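Local coordinates for putative sensory box/GGDEF family protein (Vibrio parahaemolyticus, PDB 3LID) that probably senses extracellular signals through this double-domain PDC (Cache-type) sensor and, as a whole protein, is thought to make cyclic di-GMP from GTP, at residues A[33-36]-A[37-41]; A[124-127]-A[128-131]. All coordinates share one frame; numbering follows the deposited sequence.

In the fold
Both contacts are local, between residues a few positions apart in the sensor domain. Contact 1 spans two turns of the long helix 9-45. Contact 2 is the loop that joins helix 117-124 to strand 131-140. Each lies largely at the surface but has one buried hydrophobic residue, Ile37 in contact 1 and Leu125 in contact 2. In the helix the side-chain bonds supplement regular backbone bonding. In the loop a glutamine side chain takes up a backbone N-H while the chain reverses. Their centres are about 16 Å apart. They touch by packing, where CD1 of Ile130 comes 4.2 Å from C of Ser41.

Contact 1 (A[33-36]-A[37-41]); sequences IQDQ and IETIS
Residues 33-36 run straight on into 37-41 within the long helix 9-45, and the contacts join residues one helical turn apart. Regular i to i+4 backbone bonds join them, such as Ile37 N to Ile33 O at 2.8 Å. Side chains add further links on several faces of the helix. Gln34 and Glu38 form an i to i+4 pair: Gln34 NE2 donates to Glu38 OE2 at 2.8 Å, with a nearly straight N-H...O angle of 171°. The acceptor lies in the amide plane of Gln34. The amide, however, meets OE2 from above the carboxylate plane, and the two planes stand almost perpendicular, 88° apart. Gln34 OE1 in turn accepts from the backbone N of Val256, so both ends of this flat group are fixed. Glu38 OE1 and Asp35 OD1 are 4.7 Å apart. A water lies between them and appears to donate to both, though its approach to Glu38 OE1 is unusually short; such a bridge might ease the repulsion between like charges. Thr39 has its OG1 beside its own backbone N (chi1 -55°), which turns the hydroxyl back to Asp35 O at 2.9 Å. Thr39 N reaches the same oxygen at 3.0 Å from the opposite face of the carbonyl plane. Ser41 repeats this pattern: its OG donates to Ile37 O at 2.7 Å, while its N bonds to that oxygen too. On the apolar face, Ile33 CG2 touches Ile37 CD1 at 3.8 Å, with the two side chains crossing at a slant. Ile37 continues inward onto Phe255, Leu78 and strand residues Tyr79, Ile154 and Val172. The arrangement is that of an amphipathic helix, here the long N-terminal helix of a PDC-type sensor domain packed against the antiparallel sheet containing strands 79-86, 150-160 and 163-173.

Contact 2 (A[124-127]-A[128-131]); sequences SLDN and EQIS
Gln129 and Asp126 close a type II beta turn by a backbone bond: Gln129 N donates to Asp126 O at 3.1 Å. The donor stands above the carbonyl plane of Asp126. At the third position of the turn, Glu128 has a positive phi of 76°, as this turn type requires.

A second hydrogen bond joins side chain to backbone. CG of Gln129 lies anti to the backbone N (chi1 178°), and the extended chain reaches back across the turn. Its OE1 accepts from Asp126 N at 2.9 Å, almost straight at 175° and in the carbonyl plane of the amide. Asp126 thus binds Gln129 through both its N and its O.

Van der Waals contacts lie beside these bonds, with Leu125 as the apolar partner. Leu125 crosses the Gln129 side chain at about a right angle, and its CD2 is 3.7 Å from the amide carbon CD of Gln129. The same methyl meets Ser131 CB at 3.6 Å. Leu125 also packs on Pro157 of strand 150-160.

Other polar groups are tied to neighbouring parts of the fold. Asn127 OD1 and Leu125 O both accept from Arg164. Glu128 OE2 bonds to Ser159 OG and lies 3.3 Å from Asn127 CB. Ser131 OG bonds to Tyr121 OH. The whole is a type II turn in a helix-to-strand connection, leading from helix 117-124 into strand 131-140 of the antiparallel PDC sheet.

Contact 1 (A[33-36]-A[37-41])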
loop_
_atom_site.group_PDB
_atom_site.type_symbol
_atom_site.label_atom_id
_atom_site.label_comp_id
_atom_site.label_asym_id
_atom_site.label_seq_id
_atom_site.Cartn_x
_atom_site.Cartn_y
_atom_site.Cartn_z
ATOM N N ILE A 33 4.169 8.571 5.220
ATOM C CA ILE A 33 3.486 8.375 3.917
ATOM C C ILE A 33 1.936 8.565 4.090
ATOM O O ILE A 33 1.255 9.193 3.256
ATOM C CB ILE A 33 3.784 6.952 3.354
ATOM C CG1 ILE A 33 5.245 6.846 2.869
ATOM C CG2 ILE A 33 2.780 6.568 2.206
ATOM C CD1 ILE A 33 5.554 7.694 1.646
ATOM N N GLN A 34 1.385 7.998 5.150
ATOM C CA GLN A 34 -0.048 8.183 5.407
ATOM C C GLN A 34 -0.400 9.685 5.514
ATOM O O GLN A 34 -1.403 10.151 4.913
ATOM C CB GLN A 34 -0.423 7.481 6.701
ATOM C CG GLN A 34 -1.836 7.885 7.123
ATOM C CD GLN A 34 -2.483 6.946 8.085
ATOM O OE1 GLN A 34 -2.049 5.854 8.339
ATOM N NE2 GLN A 34 -3.637 7.366 8.553
ATOM N N ASP A 35 0.405 10.458 6.227
ATOM C CA ASP A 35 0.138 11.942 6.368
ATOM C C ASP A 35 0.182 12.589 4.952
ATOM O O ASP A 35 -0.641 13.457 4.605
ATOM C CB ASP A 35 1.287 12.521 7.220
ATOM C CG ASP A 35 1.073 13.979 7.550
ATOM O OD1 ASP A 35 0.298 14.273 8.453
ATOM O OD2 ASP A 35 1.669 14.778 6.834
ATOM N N GLN A 36 1.128 12.177 4.127
ATOM C CA GLN A 36 1.332 12.771 2.778
ATOM C C GLN A 36 0.047 12.413 1.924
ATOM O O GLN A 36 -0.499 13.217 1.174
ATOM C CB GLN A 36 2.563 12.124 2.140
ATOM C CG GLN A 36 2.984 12.607 0.825
ATOM C CD GLN A 36 4.285 11.891 0.296
ATOM O OE1 GLN A 36 5.163 11.455 1.079
ATOM N NE2 GLN A 36 4.398 11.781 -1.024
ATOM N N ILE A 37 -0.395 11.155 2.049
ATOM C CA ILE A 37 -1.597 10.716 1.318
ATOM C C ILE A 37 -2.867 11.500 1.831
ATOM O O ILE A 37 -3.716 11.977 1.012
ATOM C CB ILE A 37 -1.837 9.249 1.589
ATOM C CG1 ILE A 37 -0.831 8.397 0.776
ATOM C CG2 ILE A 37 -3.280 8.891 1.057
ATOM C CD1 ILE A 37 -0.879 6.936 1.318
ATOM N N GLU A 38 -3.003 11.636 3.126
ATOM C CA GLU A 38 -4.132 12.439 3.668
ATOM C C GLU A 38 -4.149 13.858 3.168
ATOM O O GLU A 38 -5.203 14.358 2.793
ATOM C CB GLU A 38 -4.177 12.392 5.179
ATOM C CG GLU A 38 -4.421 10.939 5.699
ATOM C CD GLU A 38 -4.229 10.810 7.204
ATOM O OE1 GLU A 38 -3.489 11.619 7.817
ATOM O OE2 GLU A 38 -4.777 9.818 7.777
ATOM N N THR A 39 -2.988 14.494 3.128
ATOM C CA THR A 39 -2.932 15.865 2.674
ATOM C C THR A 39 -3.264 16.020 1.207
ATOM O O THR A 39 -4.053 16.967 0.799
ATOM C CB THR A 39 -1.551 16.469 3.012
ATOM O OG1 THR A 39 -1.336 16.290 4.434
ATOM C CG2 THR A 39 -1.525 17.959 2.580
ATOM N N ILE A 40 -2.654 15.173 0.379
ATOM C CA ILE A 40 -2.796 15.293 -1.058
ATOM C C ILE A 40 -4.252 14.897 -1.383
ATOM O O ILE A 40 -4.855 15.506 -2.317
ATOM C CB ILE A 40 -1.790 14.369 -1.771
ATOM C CG1 ILE A 40 -0.394 14.928 -1.724
ATOM C CG2 ILE A 40 -2.130 14.167 -3.240
ATOM C CD1 ILE A 40 -0.220 16.256 -2.586
ATOM N N SER A 41 -4.808 13.898 -0.694
ATOM C CA SER A 41 -6.217 13.477 -1.081
ATOM C C SER A 41 -7.169 14.657 -0.819
ATOM O O SER A 41 -8.108 14.939 -1.646
ATOM C CB SER A 41 -6.675 12.303 -0.226
ATOM O OG SER A 41 -5.813 11.223 -0.551
HETATM O O HOH W 1 -2.745 14.043 7.881
#

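Contact 2 (A[124-127]-A[128-131])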
loop_
_atom_site.group_PDB
_atom_site.type_symbol
_atom_site.label_atom_id
_atom_site.label_comp_id
_atom_site.label_asym_id
_atom_site.label_seq_id
_atom_site.Cartn_x
_atom_site.Cartn_y
_atom_site.Cartn_z
ATOM N N SER A 124 -21.619 4.711 0.504
ATOM C CA SER A 124 -22.005 4.878 1.908
ATOM C C SER A 124 -21.396 6.055 2.665
ATOM O O SER A 124 -21.905 6.469 3.730
ATOM C CB SER A 124 -21.718 3.565 2.670
ATOM O OG SER A 124 -20.411 3.539 3.198
ATOM N N LEU A 125 -20.342 6.670 2.137
ATOM C CA LEU A 125 -19.673 7.801 2.755
ATOM C C LEU A 125 -20.504 9.078 2.630
ATOM O O LEU A 125 -21.383 9.168 1.761
ATOM C CB LEU A 125 -18.280 8.018 2.182
ATOM C CG LEU A 125 -17.347 6.779 2.277
ATOM C CD1 LEU A 125 -16.024 7.180 1.474
ATOM C CD2 LEU A 125 -16.995 6.485 3.773
ATOM N N ASP A 126 -20.226 10.035 3.485
ATOM C CA ASP A 126 -20.855 11.362 3.349
ATOM C C ASP A 126 -20.172 12.178 2.274
ATOM O O ASP A 126 -19.049 11.907 1.912
ATOM C CB ASP A 126 -20.756 12.136 4.664
ATOM C CG ASP A 126 -21.598 11.504 5.765
ATOM O OD1 ASP A 126 -22.583 10.809 5.502
ATOM O OD2 ASP A 126 -21.246 11.711 6.919
ATOM N N ASN A 127 -20.840 13.232 1.789
ATOM C CA ASN A 127 -20.166 14.156 0.863
ATOM C C ASN A 127 -18.919 14.736 1.497
ATOM O O ASN A 127 -18.980 15.175 2.628
ATOM C CB ASN A 127 -21.093 15.324 0.415
ATOM C CG ASN A 127 -22.282 14.856 -0.431
ATOM O OD1 ASN A 127 -22.230 13.813 -1.051
ATOM N ND2 ASN A 127 -23.332 15.717 -0.536
ATOM N N GLU A 128 -17.789 14.668 0.787
ATOM C CA GLU A 128 -16.525 15.286 1.097
ATOM C C GLU A 128 -15.816 14.508 2.207
ATOM O O GLU A 128 -14.775 14.913 2.664
ATOM C CB GLU A 128 -16.688 16.780 1.422
ATOM C CG GLU A 128 -16.511 17.680 0.202
ATOM C CD GLU A 128 -17.604 17.547 -0.852
ATOM O OE1 GLU A 128 -17.276 17.515 -2.042
ATOM O OE2 GLU A 128 -18.773 17.466 -0.453
ATOM N N GLN A 129 -16.407 13.384 2.619
ATOM C CA GLN A 129 -15.747 12.529 3.609
ATOM C C GLN A 129 -14.673 11.697 2.946
ATOM O O GLN A 129 -14.957 10.974 1.978
ATOM C CB GLN A 129 -16.776 11.571 4.230
ATOM C CG GLN A 129 -16.106 10.601 5.270
ATOM C CD GLN A 129 -17.043 9.598 5.858
ATOM O OE1 GLN A 129 -18.240 9.512 5.551
ATOM N NE2 GLN A 129 -16.465 8.759 6.746
ATOM N N ILE A 130 -13.452 11.738 3.479
ATOM C CA ILE A 130 -12.374 10.914 2.909
ATOM C C ILE A 130 -12.250 9.621 3.705
ATOM O O ILE A 130 -12.113 9.675 4.948
ATOM C CB ILE A 130 -11.094 11.681 2.960
ATOM C CG1 ILE A 130 -11.285 13.062 2.260
ATOM C CG2 ILE A 130 -10.002 10.851 2.268
ATOM C CD1 ILE A 130 -10.018 13.932 2.224
ATOM N N SER A 131 -12.322 8.464 3.058
ATOM C CA SER A 131 -12.083 7.259 3.781
ATOM C C SER A 131 -11.243 6.383 2.841
ATOM O O SER A 131 -10.642 6.886 1.911
ATOM C CB SER A 131 -13.386 6.560 4.153
ATOM O OG SER A 131 -13.164 5.404 5.039
#